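KLLA0E08119p (Kluyveromyces lactis, PDB 3VA7) forms the urea carboxylase part of a larger enzyme and probably uses ATP, hydrogencarbonate and biotin to convert urea to urea-1-carboxylate. Local coordinates at residues N737-D741 against E742-I746; A765-W768 against K769-Q772; V782-S785 against Y786-R790; T1018-A1021 against R1022-G1026; I1198-K1202 against T1203-V1207. All coordinates share one frame; numbering follows the deposited sequence.

Contact 1 of 5, residues N737-D741 against E742-I746; sequences NFTGD and EPVII. With BTI (5-(hexahydro-2-oxo-1H-thieno[3,4-D]imidazol-6-yl)pentanal), chain B.
Asn737 and Val744 form a hydrogen-bonded antiparallel pair in a tight beta hairpin of the carboxyltransferase domain, with Asn737 N 3.0 Å from Val744 O and Val744 N 2.9 Å from Asn737 O, the second bond more bent (136° at the hydrogen). At the turn end Glu742 takes a weak bond from Thr739 N on its own O; its CG stands beside its backbone N, which sets CB and CG against the Asp741 carbonyl group, and its carboxylate is bonded through OE1 to a glycerol. With CG anti to its own backbone N (chi1 -173°), Asn737 carries its amide out to the biotin, where OD1 accepts from BTI N2 at 3.0 Å. ND2 is weakly bonded to Val757 O, which probably favours presenting the oxygen rather than the nitrogen to the cofactor. Asn737 CB rests on Ile746 CD1 at 3.8 Å. Two methyls from the same face line the pocket: Thr739 CG2 is 3.6 Å from BTI C4, while Val744 CG2 meets the tail. The other face carries Phe738 and Pro743, with Pro743 CB over the centre of the Phe738 ring, 3.8 Å from the centroid, a CH-pi contact. A type II' turn joins the strands; Gly740, with positive phi, suits its first central position. In the sheet the hairpin is flanked by strand 756-762 beside 735-739 and strand 701-705 beside 742-746, while Tyr682 and Phe686 of helix 680-688 pack on Phe738.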
loop_
_atom_site.group_PDB
_atom_site.type_symbol
_atom_site.label_atom_id
_atom_site.label_comp_id
_atom_site.label_asym_id
_atom_site.label_seq_id
_atom_site.Cartn_x
_atom_site.Cartn_y
_atom_site.Cartn_z
ATOM N N ASN A 737 6.188 22.877 -13.688
ATOM C CA ASN A 737 5.081 23.478 -12.936
ATOM C C ASN A 737 5.632 24.553 -12.040
ATOM O O ASN A 737 6.572 24.298 -11.260
ATOM C CB ASN A 737 4.469 22.358 -12.074
ATOM C CG ASN A 737 3.193 22.762 -11.337
ATOM O OD1 ASN A 737 3.037 22.390 -10.199
ATOM N ND2 ASN A 737 2.270 23.447 -11.997
ATOM N N PHE A 738 5.057 25.744 -12.153
ATOM C CA PHE A 738 5.454 26.885 -11.360
ATOM C C PHE A 738 4.615 26.986 -10.054
ATOM O O PHE A 738 3.551 27.647 -10.015
ATOM C CB PHE A 738 5.389 28.176 -12.207
ATOM C CG PHE A 738 6.677 28.488 -12.938
ATOM C CD1 PHE A 738 6.929 27.967 -14.202
ATOM C CD2 PHE A 738 7.656 29.284 -12.353
ATOM C CE1 PHE A 738 8.153 28.213 -14.845
ATOM C CE2 PHE A 738 8.863 29.533 -12.990
ATOM C CZ PHE A 738 9.105 29.000 -14.237
ATOM N N THR A 739 5.096 26.354 -8.977
ATOM C CA THR A 739 4.346 26.366 -7.709
ATOM C C THR A 739 4.694 27.670 -7.070
ATOM O O THR A 739 5.677 27.756 -6.348
ATOM C CB THR A 739 4.760 25.218 -6.782
ATOM O OG1 THR A 739 6.130 25.419 -6.368
ATOM C CG2 THR A 739 4.637 23.884 -7.500
ATOM N N GLY A 740 3.900 28.698 -7.327
ATOM C CA GLY A 740 4.316 30.091 -6.978
ATOM C C GLY A 740 5.479 30.543 -7.901
ATOM O O GLY A 740 5.384 30.412 -9.138
ATOM N N ASP A 741 6.588 30.990 -7.315
ATOM C CA ASP A 741 7.664 31.615 -8.046
ATOM C C ASP A 741 8.850 30.642 -8.347
ATOM O O ASP A 741 9.885 31.025 -8.878
ATOM C CB ASP A 741 8.115 32.867 -7.296
ATOM C CG ASP A 741 7.046 33.951 -7.265
ATOM O OD1 ASP A 741 6.607 34.382 -8.364
ATOM O OD2 ASP A 741 6.648 34.410 -6.156
ATOM N N GLU A 742 8.666 29.376 -8.033
ATOM C CA GLU A 742 9.693 28.391 -8.248
ATOM C C GLU A 742 9.061 27.202 -8.958
ATOM O O GLU A 742 7.918 26.848 -8.637
ATOM C CB GLU A 742 10.213 27.919 -6.922
ATOM C CG GLU A 742 11.056 28.945 -6.190
ATOM C CD GLU A 742 11.148 28.631 -4.712
ATOM O OE1 GLU A 742 11.803 27.647 -4.353
ATOM O OE2 GLU A 742 10.516 29.344 -3.911
ATOM N N PRO A 743 9.797 26.593 -9.926
ATOM C CA PRO A 743 9.293 25.500 -10.749
ATOM C C PRO A 743 9.814 24.156 -10.337
ATOM O O PRO A 743 10.814 24.060 -9.670
ATOM C CB PRO A 743 9.831 25.829 -12.143
ATOM C CG PRO A 743 11.214 26.471 -11.841
ATOM C CD PRO A 743 11.139 27.033 -10.382
ATOM N N VAL A 744 9.136 23.113 -10.780
ATOM C CA VAL A 744 9.518 21.776 -10.425
ATOM C C VAL A 744 9.094 20.894 -11.570
ATOM O O VAL A 744 8.010 21.105 -12.173
ATOM C CB VAL A 744 8.850 21.344 -9.114
ATOM C CG1 VAL A 744 7.348 21.750 -9.080
ATOM C CG2 VAL A 744 9.040 19.876 -8.876
ATOM N N ILE A 745 9.935 19.923 -11.901
ATOM C CA ILE A 745 9.566 19.024 -12.940
ATOM C C ILE A 745 8.746 17.846 -12.421
ATOM O O ILE A 745 9.256 17.034 -11.664
ATOM C CB ILE A 745 10.780 18.475 -13.694
ATOM C CG1 ILE A 745 11.690 19.630 -14.169
ATOM C CG2 ILE A 745 10.296 17.584 -14.891
ATOM C CD1 ILE A 745 13.038 19.115 -14.545
ATOM N N ILE A 746 7.508 17.733 -12.921
ATOM C CA ILE A 746 6.568 16.644 -12.615
ATOM C C ILE A 746 7.061 15.286 -13.153
ATOM O O ILE A 746 7.107 15.068 -14.353
ATOM C CB ILE A 746 5.094 16.976 -13.159
ATOM C CG1 ILE A 746 4.637 18.396 -12.785
ATOM C CG2 ILE A 746 4.066 15.992 -12.653
ATOM C CD1 ILE A 746 4.725 18.625 -11.345
HETATM C C11 BTI B . 8.094 17.991 -4.975
HETATM O O11 BTI B . 7.870 18.794 -4.017
HETATM C C10 BTI B . 7.181 17.819 -6.226
HETATM C C9 BTI B . 5.927 18.682 -6.097
HETATM C C8 BTI B . 5.104 18.858 -7.366
HETATM C C7 BTI B . 4.165 20.082 -7.373
HETATM C C2 BTI B . 3.287 20.228 -6.147
HETATM S S1 BTI B . 2.221 18.840 -5.892
HETATM C C6 BTI B . 1.045 19.752 -4.957
HETATM C C5 BTI B . 1.142 21.205 -5.368
HETATM N N3 BTI B . 0.046 21.334 -6.293
HETATM C C3 BTI B . 0.477 21.486 -7.517
HETATM O O3 BTI B . -0.319 21.679 -8.548
HETATM N N2 BTI B . 1.792 21.471 -7.587
HETATM C C4 BTI B . 2.375 21.439 -6.251
#

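Contact 2 of 5, residues A765-W768 against K769-Q772; sequences AELW and KVGQ
Lys769 sets its CG over one face of the Trp768 indole, Lys769 CG standing 4.0 Å from the centroid of the five-membered ring in a CH-pi contact. Both belong to the short, weakly bonded helical turn 767-770 of the carboxyltransferase domain. CG of Trp768 sits between its backbone N and carbonyl carbon (chi1 85°), which swings the indole over the following residue. Beyond CG the lysine runs extended alongside Glu766, and NZ closes a salt bridge to Glu766 OE1 at 2.9 Å, meeting it on the syn side. Glu766 OE1 also accepts from Gly666 N, and NZ is weakly bonded to Lys664 O, so this buried charge pair is tied to strand 662-669. A serine in place of Trp768 would probably leave Lys769 CG without the ring face it rests on and open a gap beside Gln772 CG, 3.9 Å from Trp768 CZ3. Leu767 and Val770 pack on another side of the turn. Its backbone is closed by Gly771 N, which lies in the carbonyl plane of Leu767, 3.2 Å from Leu767 O.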
loop_
_atom_site.group_PDB
_atom_site.type_symbol
_atom_site.label_atom_id
_atom_site.label_comp_id
_atom_site.label_asym_id
_atom_site.label_seq_id
_atom_site.Cartn_x
_atom_site.Cartn_y
_atom_site.Cartn_z
ATOM N N ALA A 765 10.705 11.309 -24.173
ATOM C CA ALA A 765 11.924 10.552 -24.410
ATOM C C ALA A 765 13.089 11.282 -23.799
ATOM O O ALA A 765 14.208 10.743 -23.777
ATOM C CB ALA A 765 12.154 10.422 -25.914
ATOM N N GLU A 766 12.842 12.515 -23.367
ATOM C CA GLU A 766 13.820 13.263 -22.592
ATOM C C GLU A 766 13.700 13.105 -21.053
ATOM O O GLU A 766 14.638 13.437 -20.316
ATOM C CB GLU A 766 13.836 14.737 -23.001
ATOM C CG GLU A 766 14.232 14.904 -24.433
ATOM C CD GLU A 766 15.723 15.050 -24.564
ATOM O OE1 GLU A 766 16.222 16.081 -24.069
ATOM O OE2 GLU A 766 16.382 14.155 -25.123
ATOM N N LEU A 767 12.568 12.586 -20.581
ATOM C CA LEU A 767 12.333 12.408 -19.131
ATOM C C LEU A 767 13.411 11.585 -18.423
ATOM O O LEU A 767 13.692 11.857 -17.271
ATOM C CB LEU A 767 10.935 11.822 -18.857
ATOM C CG LEU A 767 9.955 12.929 -18.497
ATOM C CD1 LEU A 767 8.537 12.381 -18.313
ATOM C CD2 LEU A 767 10.419 13.598 -17.212
ATOM N N TRP A 768 14.007 10.597 -19.105
ATOM C CA TRP A 768 15.074 9.804 -18.518
ATOM C C TRP A 768 16.206 10.647 -17.997
ATOM O O TRP A 768 16.829 10.269 -17.053
ATOM C CB TRP A 768 15.650 8.796 -19.495
ATOM C CG TRP A 768 16.754 9.358 -20.409
ATOM C CD1 TRP A 768 16.589 9.897 -21.659
ATOM C CD2 TRP A 768 18.167 9.423 -20.127
ATOM N NE1 TRP A 768 17.814 10.302 -22.173
ATOM C CE2 TRP A 768 18.796 10.017 -21.262
ATOM C CE3 TRP A 768 18.960 9.041 -19.033
ATOM C CZ2 TRP A 768 20.190 10.223 -21.338
ATOM C CZ3 TRP A 768 20.334 9.265 -19.093
ATOM C CH2 TRP A 768 20.936 9.854 -20.251
ATOM N N LYS A 769 16.476 11.780 -18.624
ATOM C CA LYS A 769 17.507 12.680 -18.144
ATOM C C LYS A 769 17.152 13.152 -16.761
ATOM O O LYS A 769 18.025 13.171 -15.855
ATOM C CB LYS A 769 17.725 13.884 -19.078
ATOM C CG LYS A 769 18.592 13.564 -20.304
ATOM C CD LYS A 769 18.562 14.706 -21.326
ATOM C CE LYS A 769 19.237 14.231 -22.566
ATOM N NZ LYS A 769 18.873 15.021 -23.773
ATOM N N VAL A 770 15.875 13.517 -16.594
ATOM C CA VAL A 770 15.381 14.048 -15.327
ATOM C C VAL A 770 15.524 12.989 -14.235
ATOM O O VAL A 770 15.858 13.309 -13.098
ATOM C CB VAL A 770 13.944 14.598 -15.469
ATOM C CG1 VAL A 770 13.439 15.207 -14.161
ATOM C CG2 VAL A 770 13.939 15.657 -16.551
ATOM N N GLY A 771 15.369 11.729 -14.592
ATOM C CA GLY A 771 15.716 10.639 -13.655
ATOM C C GLY A 771 17.198 10.446 -13.275
ATOM O O GLY A 771 17.548 9.515 -12.542
ATOM N N GLN A 772 18.074 11.301 -13.770
ATOM C CA GLN A 772 19.490 11.130 -13.480
ATOM C C GLN A 772 20.069 12.394 -12.872
ATOM O O GLN A 772 21.262 12.442 -12.506
ATOM C CB GLN A 772 20.274 10.662 -14.736
ATOM C CG GLN A 772 19.967 9.221 -15.205
ATOM C CD GLN A 772 20.329 8.183 -14.162
ATOM O OE1 GLN A 772 20.960 8.525 -13.178
ATOM N NE2 GLN A 772 19.932 6.905 -14.364
#

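Contact 3 of 5, residues V782-S785 against Y786-R790; sequences VPLS and YGVAR
Ser785 still has an extended backbone, whereas Tyr786 is already helical; the chain thus leaves strand 778-783, passes Leu784 and enters helix 786-802 with Ser785 as its N-cap. The first full helical bond runs from Ala789 N to Ser785 O, 3.0 Å long and nearly in line with the carbonyl. The side chain adds a capping bond: Ser785 OG accepts from Val788 N at 3.0 Å and 168° at the hydrogen. A chi1 of 72° sets OG between the serine's own N and carbonyl carbon, folded over the first turn. Beside the cap, Leu784 and Val788 meet at about a right angle, CG of the leucine 4.0 Å from CG1 of the valine. On the helix itself Arg790, one of the sodium site residues, lays its CG over a face of the Tyr786 ring. A serine suits the cap because its short hydroxyl reaches back to offer an acceptor to an amide of the first turn, and the partial negative charge on its oxygen would probably be favoured by the helix N terminus.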
loop_
_atom_site.group_PDB
_atom_site.type_symbol
_atom_site.label_atom_id
_atom_site.label_comp_id
_atom_site.label_asym_id
_atom_site.label_seq_id
_atom_site.Cartn_x
_atom_site.Cartn_y
_atom_site.Cartn_z
ATOM N N VAL A 782 15.638 22.974 -23.728
ATOM C CA VAL A 782 15.945 23.217 -25.111
ATOM C C VAL A 782 14.626 22.951 -25.884
ATOM O O VAL A 782 14.015 21.877 -25.743
ATOM C CB VAL A 782 17.126 22.266 -25.410
ATOM C CG1 VAL A 782 16.729 21.120 -26.218
ATOM C CG2 VAL A 782 18.308 23.024 -25.959
ATOM N N PRO A 783 14.118 23.955 -26.624
ATOM C CA PRO A 783 12.835 23.770 -27.334
ATOM C C PRO A 783 12.917 22.771 -28.481
ATOM O O PRO A 783 13.925 22.656 -29.200
ATOM C CB PRO A 783 12.506 25.157 -27.864
ATOM C CG PRO A 783 13.811 25.824 -27.947
ATOM C CD PRO A 783 14.759 25.236 -26.955
ATOM N N LEU A 784 11.843 22.029 -28.627
ATOM C CA LEU A 784 11.805 20.891 -29.493
ATOM C C LEU A 784 10.364 20.891 -30.055
ATOM O O LEU A 784 9.381 21.214 -29.308
ATOM C CB LEU A 784 12.073 19.653 -28.664
ATOM C CG LEU A 784 13.333 18.798 -28.773
ATOM C CD1 LEU A 784 14.593 19.598 -28.663
ATOM C CD2 LEU A 784 13.280 17.612 -27.776
ATOM N N SER A 785 10.277 20.614 -31.371
ATOM C CA SER A 785 9.030 20.482 -32.103
ATOM C C SER A 785 8.381 19.152 -31.751
ATOM O O SER A 785 9.062 18.160 -31.395
ATOM C CB SER A 785 9.296 20.483 -33.608
ATOM O OG SER A 785 9.912 19.253 -34.025
ATOM N N TYR A 786 7.060 19.109 -31.908
ATOM C CA TYR A 786 6.354 17.855 -31.737
ATOM C C TYR A 786 7.064 16.700 -32.485
ATOM O O TYR A 786 7.263 15.616 -31.922
ATOM C CB TYR A 786 4.894 18.028 -32.162
ATOM C CG TYR A 786 4.189 16.701 -32.250
ATOM C CD1 TYR A 786 3.771 16.002 -31.068
ATOM C CD2 TYR A 786 3.975 16.088 -33.517
ATOM C CE1 TYR A 786 3.127 14.752 -31.154
ATOM C CE2 TYR A 786 3.349 14.839 -33.589
ATOM C CZ TYR A 786 2.929 14.185 -32.413
ATOM O OH TYR A 786 2.332 12.951 -32.557
ATOM N N GLY A 787 7.463 16.931 -33.748
ATOM C CA GLY A 787 7.992 15.857 -34.601
ATOM C C GLY A 787 9.346 15.353 -34.109
ATOM O O GLY A 787 9.629 14.134 -34.018
ATOM N N VAL A 788 10.217 16.293 -33.786
ATOM C CA VAL A 788 11.519 15.894 -33.251
ATOM C C VAL A 788 11.325 15.036 -31.989
ATOM O O VAL A 788 11.992 14.039 -31.806
ATOM C CB VAL A 788 12.423 17.121 -33.005
ATOM C CG1 VAL A 788 13.630 16.744 -32.193
ATOM C CG2 VAL A 788 12.838 17.676 -34.333
ATOM N N ALA A 789 10.371 15.423 -31.170
ATOM C CA ALA A 789 10.084 14.744 -29.947
ATOM C C ALA A 789 9.639 13.298 -30.203
ATOM O O ALA A 789 10.024 12.392 -29.474
ATOM C CB ALA A 789 9.034 15.525 -29.207
ATOM N N ARG A 790 8.891 13.069 -31.280
ATOM C CA ARG A 790 8.453 11.693 -31.671
ATOM C C ARG A 790 9.604 10.864 -32.174
ATOM O O ARG A 790 9.676 9.651 -31.918
ATOM C CB ARG A 790 7.331 11.745 -32.707
ATOM C CG ARG A 790 6.114 12.547 -32.190
ATOM C CD ARG A 790 5.477 11.751 -31.085
ATOM N NE ARG A 790 5.213 10.444 -31.678
ATOM C CZ ARG A 790 4.994 9.318 -31.019
ATOM N NH1 ARG A 790 5.010 9.306 -29.674
ATOM N NH2 ARG A 790 4.781 8.205 -31.732
#

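Contact 4 of 5, residues T1018-A1021 against R1022-G1026; sequences TYTA and RGVVG
Thr1020, whose CG2 packs on Val1024, has its OG1 gripped twice: it bonds to the carbonyl oxygen of Ser1040 and to NH2 of Arg1017, which satisfies this buried hydroxyl and fixes its rotation. The chain then makes a type II beta turn from Ala1021 to Val1024, leading into strand 1024-1028 of the carboxyltransferase domain. The turn is closed by Val1024 N, 3.3 Å from Ala1021 O; the N-H points well at the oxygen (159°), though the donor stands 40° above the carbonyl plane. Gly1023, at the third position, has a phi of 90°, which a residue with a CB would accommodate poorly. Arg1022, at the second position, has CG anti to its backbone N, bends at chi3, and makes a salt bridge to Asp1094 through NH2. Thr1020 and Val1024 both touch Tyr1035, a residue of the urea pocket, so they form part of the shell behind it. Their side chains cross at about a right angle, Thr1020 CG2 lying 3.9 Å from Val1024 CG1. The small Ala1021, against Cys942 of helix 937-949, admits the other valine branch: its CB is 3.6 Å from Val1024 CG2.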
loop_
_atom_site.group_PDB
_atom_site.type_symbol
_atom_site.label_atom_id
_atom_site.label_comp_id
_atom_site.label_asym_id
_atom_site.label_seq_id
_atom_site.Cartn_x
_atom_site.Cartn_y
_atom_site.Cartn_z
ATOM N N THR A 1018 6.171 20.220 0.926
ATOM C CA THR A 1018 6.593 18.933 0.449
ATOM C C THR A 1018 5.856 17.810 1.159
ATOM O O THR A 1018 5.952 16.628 0.754
ATOM C CB THR A 1018 8.046 18.690 0.728
ATOM O OG1 THR A 1018 8.302 18.888 2.126
ATOM C CG2 THR A 1018 8.883 19.658 -0.084
ATOM N N TYR A 1019 5.147 18.175 2.228
ATOM C CA TYR A 1019 4.497 17.190 3.110
ATOM C C TYR A 1019 3.083 17.654 3.569
ATOM O O TYR A 1019 2.871 18.831 3.945
ATOM C CB TYR A 1019 5.419 16.772 4.314
ATOM C CG TYR A 1019 4.600 15.932 5.273
ATOM C CD1 TYR A 1019 4.595 14.520 5.166
ATOM C CD2 TYR A 1019 3.725 16.567 6.252
ATOM C CE1 TYR A 1019 3.788 13.738 6.015
ATOM C CE2 TYR A 1019 2.900 15.816 7.088
ATOM C CZ TYR A 1019 2.928 14.399 6.954
ATOM O OH TYR A 1019 2.121 13.634 7.739
ATOM N N THR A 1020 2.120 16.736 3.530
ATOM C CA THR A 1020 0.770 17.018 4.031
ATOM C C THR A 1020 0.253 15.719 4.616
ATOM O O THR A 1020 0.672 14.609 4.209
ATOM C CB THR A 1020 -0.179 17.530 2.897
ATOM O OG1 THR A 1020 0.520 18.502 2.097
ATOM C CG2 THR A 1020 -1.520 18.161 3.480
ATOM N N ALA A 1021 -0.628 15.831 5.597
ATOM C CA ALA A 1021 -1.043 14.648 6.365
ATOM C C ALA A 1021 -2.240 14.091 5.633
ATOM O O ALA A 1021 -3.020 14.862 5.046
ATOM C CB ALA A 1021 -1.423 15.024 7.856
ATOM N N ARG A 1022 -2.419 12.770 5.711
ATOM C CA ARG A 1022 -3.586 12.085 5.111
ATOM C C ARG A 1022 -4.915 12.595 5.674
ATOM O O ARG A 1022 -5.107 12.670 6.888
ATOM C CB ARG A 1022 -3.423 10.587 5.388
ATOM C CG ARG A 1022 -4.579 9.645 5.055
ATOM C CD ARG A 1022 -4.049 8.267 4.745
ATOM N NE ARG A 1022 -4.847 7.156 5.303
ATOM C CZ ARG A 1022 -4.938 6.861 6.593
ATOM N NH1 ARG A 1022 -4.306 7.613 7.470
ATOM N NH2 ARG A 1022 -5.647 5.828 7.015
ATOM N N GLY A 1023 -5.831 12.963 4.794
ATOM C CA GLY A 1023 -7.165 13.414 5.190
ATOM C C GLY A 1023 -7.291 14.905 5.441
ATOM O O GLY A 1023 -8.404 15.406 5.621
ATOM N N VAL A 1024 -6.166 15.622 5.445
ATOM C CA VAL A 1024 -6.198 17.096 5.576
ATOM C C VAL A 1024 -7.121 17.749 4.528
ATOM O O VAL A 1024 -7.117 17.355 3.359
ATOM C CB VAL A 1024 -4.787 17.670 5.501
ATOM C CG1 VAL A 1024 -4.808 19.145 5.249
ATOM C CG2 VAL A 1024 -4.016 17.362 6.811
ATOM N N VAL A 1025 -7.949 18.698 4.948
ATOM C CA VAL A 1025 -8.793 19.411 4.042
ATOM C C VAL A 1025 -8.182 20.764 3.720
ATOM O O VAL A 1025 -7.701 21.500 4.652
ATOM C CB VAL A 1025 -10.170 19.585 4.667
ATOM C CG1 VAL A 1025 -11.055 20.609 3.906
ATOM C CG2 VAL A 1025 -10.870 18.191 4.809
ATOM N N GLY A 1026 -8.167 21.116 2.428
ATOM C CA GLY A 1026 -7.596 22.364 2.039
ATOM C C GLY A 1026 -8.501 23.327 1.291
ATOM O O GLY A 1026 -9.576 22.940 0.762
#

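Contact 5 of 5, residues I1198-K1202 against T1203-V1207; sequences IEAMK and TEMVV. With BTI (5-(hexahydro-2-oxo-1H-thieno[3,4-D]imidazol-6-yl)pentanal), chain B.
The peptide carbonyls of Ala1200 and Met1201 are both met well out of their planes by Thr1203: its N lies 3.0 Å from Ala1200 O, 54° out of the carbonyl plane, and its OG1 donates to Met1201 O at 3.0 Å, similarly tilted. By contrast Ala1200 N sits in the plane of the Thr1203 carbonyl, 3.1 Å from Thr1203 O. A valine in place of Thr1203 would probably leave Met1201 O without its hydroxyl partner and the turn less firmly held. The turn is of type I', with Met1201 and Lys1202 both at positive phi, and joins strands 1194-1200 and 1203-1208 in the hairpin by which biotinyl domains present their cofactor. Lysine is needed at the tip for its amine: NZ is covalently bound to BTI C11 at 1.3 Å, and the chain runs extended beyond CG, carrying biotin far from the turn. Behind the tip, Met1205, with CG beside its backbone N (chi1 -76°), sets that CG 3.8 Å from Ala1200 CB, while Ile1198 N bonds to Met1205 O at 2.7 Å. On the other face the carboxylate of Glu1199 is held by Arg945, Thr1018 and Asn696, docking the hairpin on the carboxyltransferase domain.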
loop_
_atom_site.group_PDB
_atom_site.type_symbol
_atom_site.label_atom_id
_atom_site.label_comp_id
_atom_site.label_asym_id
_atom_site.label_seq_id
_atom_site.Cartn_x
_atom_site.Cartn_y
_atom_site.Cartn_z
ATOM N N ILE A 1198 17.631 16.713 9.139
ATOM C CA ILE A 1198 17.823 17.469 7.894
ATOM C C ILE A 1198 16.525 17.292 7.156
ATOM O O ILE A 1198 15.809 16.311 7.379
ATOM C CB ILE A 1198 19.119 16.820 7.176
ATOM C CG1 ILE A 1198 20.399 17.406 7.779
ATOM C CG2 ILE A 1198 19.165 16.801 5.647
ATOM C CD1 ILE A 1198 20.281 18.872 8.107
ATOM N N GLU A 1199 16.150 18.232 6.314
ATOM C CA GLU A 1199 15.234 17.811 5.225
ATOM C C GLU A 1199 16.054 17.591 3.978
ATOM O O GLU A 1199 16.703 18.524 3.488
ATOM C CB GLU A 1199 14.071 18.788 4.939
ATOM C CG GLU A 1199 13.044 18.205 3.933
ATOM C CD GLU A 1199 11.926 19.167 3.572
ATOM O OE1 GLU A 1199 12.166 20.399 3.448
ATOM O OE2 GLU A 1199 10.787 18.688 3.385
ATOM N N ALA A 1200 16.029 16.360 3.488
ATOM C CA ALA A 1200 16.648 15.995 2.214
ATOM C C ALA A 1200 15.618 15.263 1.361
ATOM O O ALA A 1200 14.991 14.292 1.827
ATOM C CB ALA A 1200 17.810 15.105 2.446
ATOM N N MET A 1201 15.425 15.699 0.111
ATOM C CA MET A 1201 14.568 14.950 -0.811
ATOM C C MET A 1201 13.187 14.761 -0.227
ATOM O O MET A 1201 12.649 13.659 -0.277
ATOM C CB MET A 1201 15.175 13.600 -1.125
ATOM C CG MET A 1201 16.527 13.703 -1.758
ATOM S SD MET A 1201 17.207 12.051 -1.979
ATOM C CE MET A 1201 18.174 11.886 -0.482
ATOM N N LYS A 1202 12.632 15.854 0.328
ATOM C CA LYS A 1202 11.294 15.908 0.905
ATOM C C LYS A 1202 11.073 14.937 2.063
ATOM O O LYS A 1202 9.935 14.601 2.398
ATOM C CB LYS A 1202 10.264 15.661 -0.188
ATOM C CG LYS A 1202 10.590 16.417 -1.454
ATOM C CD LYS A 1202 9.414 16.659 -2.368
ATOM C CE LYS A 1202 9.991 16.874 -3.750
ATOM N NZ LYS A 1202 9.053 17.064 -4.887
ATOM N N THR A 1203 12.151 14.467 2.666
ATOM C CA THR A 1203 12.068 13.518 3.751
ATOM C C THR A 1203 12.717 14.082 4.972
ATOM O O THR A 1203 13.682 14.792 4.860
ATOM C CB THR A 1203 12.809 12.309 3.391
ATOM O OG1 THR A 1203 12.300 11.901 2.150
ATOM C CG2 THR A 1203 12.544 11.198 4.365
ATOM N N GLU A 1204 12.161 13.757 6.130
ATOM C CA GLU A 1204 12.729 14.121 7.409
ATOM C C GLU A 1204 13.905 13.163 7.656
ATOM O O GLU A 1204 13.691 11.999 7.968
ATOM C CB GLU A 1204 11.640 13.996 8.458
ATOM C CG GLU A 1204 12.114 13.656 9.846
ATOM C CD GLU A 1204 11.107 13.978 10.935
ATOM O OE1 GLU A 1204 11.420 13.687 12.110
ATOM O OE2 GLU A 1204 10.012 14.507 10.642
ATOM N N MET A 1205 15.135 13.643 7.460
ATOM C CA MET A 1205 16.354 12.797 7.578
ATOM C C MET A 1205 17.079 12.957 8.938
ATOM O O MET A 1205 17.642 14.042 9.301
ATOM C CB MET A 1205 17.359 13.082 6.452
ATOM C CG MET A 1205 17.035 12.511 5.089
ATOM S SD MET A 1205 17.932 10.990 4.813
ATOM C CE MET A 1205 16.720 9.711 5.242
ATOM N N VAL A 1206 17.046 11.869 9.678
ATOM C CA VAL A 1206 17.735 11.799 10.928
ATOM C C VAL A 1206 19.175 11.369 10.634
ATOM O O VAL A 1206 19.405 10.295 10.064
ATOM C CB VAL A 1206 17.046 10.778 11.873
ATOM C CG1 VAL A 1206 17.961 10.391 13.002
ATOM C CG2 VAL A 1206 15.757 11.355 12.412
ATOM N N VAL A 1207 20.146 12.199 11.003
ATOM C CA VAL A 1207 21.529 11.706 11.057
ATOM C C VAL A 1207 21.797 11.253 12.494
ATOM O O VAL A 1207 21.591 12.001 13.419
ATOM C CB VAL A 1207 22.591 12.726 10.469
ATOM C CG1 VAL A 1207 22.381 14.103 11.012
ATOM C CG2 VAL A 1207 24.029 12.253 10.707
HETATM C C11 BTI B . 8.094 17.991 -4.975
HETATM O O11 BTI B . 7.870 18.794 -4.017
HETATM C C10 BTI B . 7.181 17.819 -6.226
HETATM C C9 BTI B . 5.927 18.682 -6.097
HETATM C C8 BTI B . 5.104 18.858 -7.366
HETATM C C7 BTI B . 4.165 20.082 -7.373
HETATM C C2 BTI B . 3.287 20.228 -6.147
HETATM S S1 BTI B . 2.221 18.840 -5.892
HETATM C C6 BTI B . 1.045 19.752 -4.957
HETATM C C5 BTI B . 1.142 21.205 -5.368
HETATM N N3 BTI B . 0.046 21.334 -6.293
HETATM C C3 BTI B . 0.477 21.486 -7.517
HETATM O O3 BTI B . -0.319 21.679 -8.548
HETATM N N2 BTI B . 1.792 21.471 -7.587
HETATM C C4 BTI B . 2.375 21.439 -6.251
#

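In the fold
Following the chain, the five contacts come in series, none crossing or enclosing another. Contact 1 closes a hairpin, contact 2 a helical turn, and contact 3 the passage from strand 778-783 into helix 786-802; contacts 1 and 3 reach the same sheet, while contacts 1 and 2 touch through Ile745 CD1 and Val770 CG1, 3.9 Å apart. Far along the sequence, contact 4 turns the loop into strand 1024-1028, and contact 5 closes the biotin-bearing hairpin. Contacts 4 and 5 meet where Thr1018 OG1 lies 2.8 Å from Glu1199 OE2, a probable hydrogen bond. Biotin, attached at contact 5, reaches contact 1, so cofactor domain and carboxyltransferase domain meet around it.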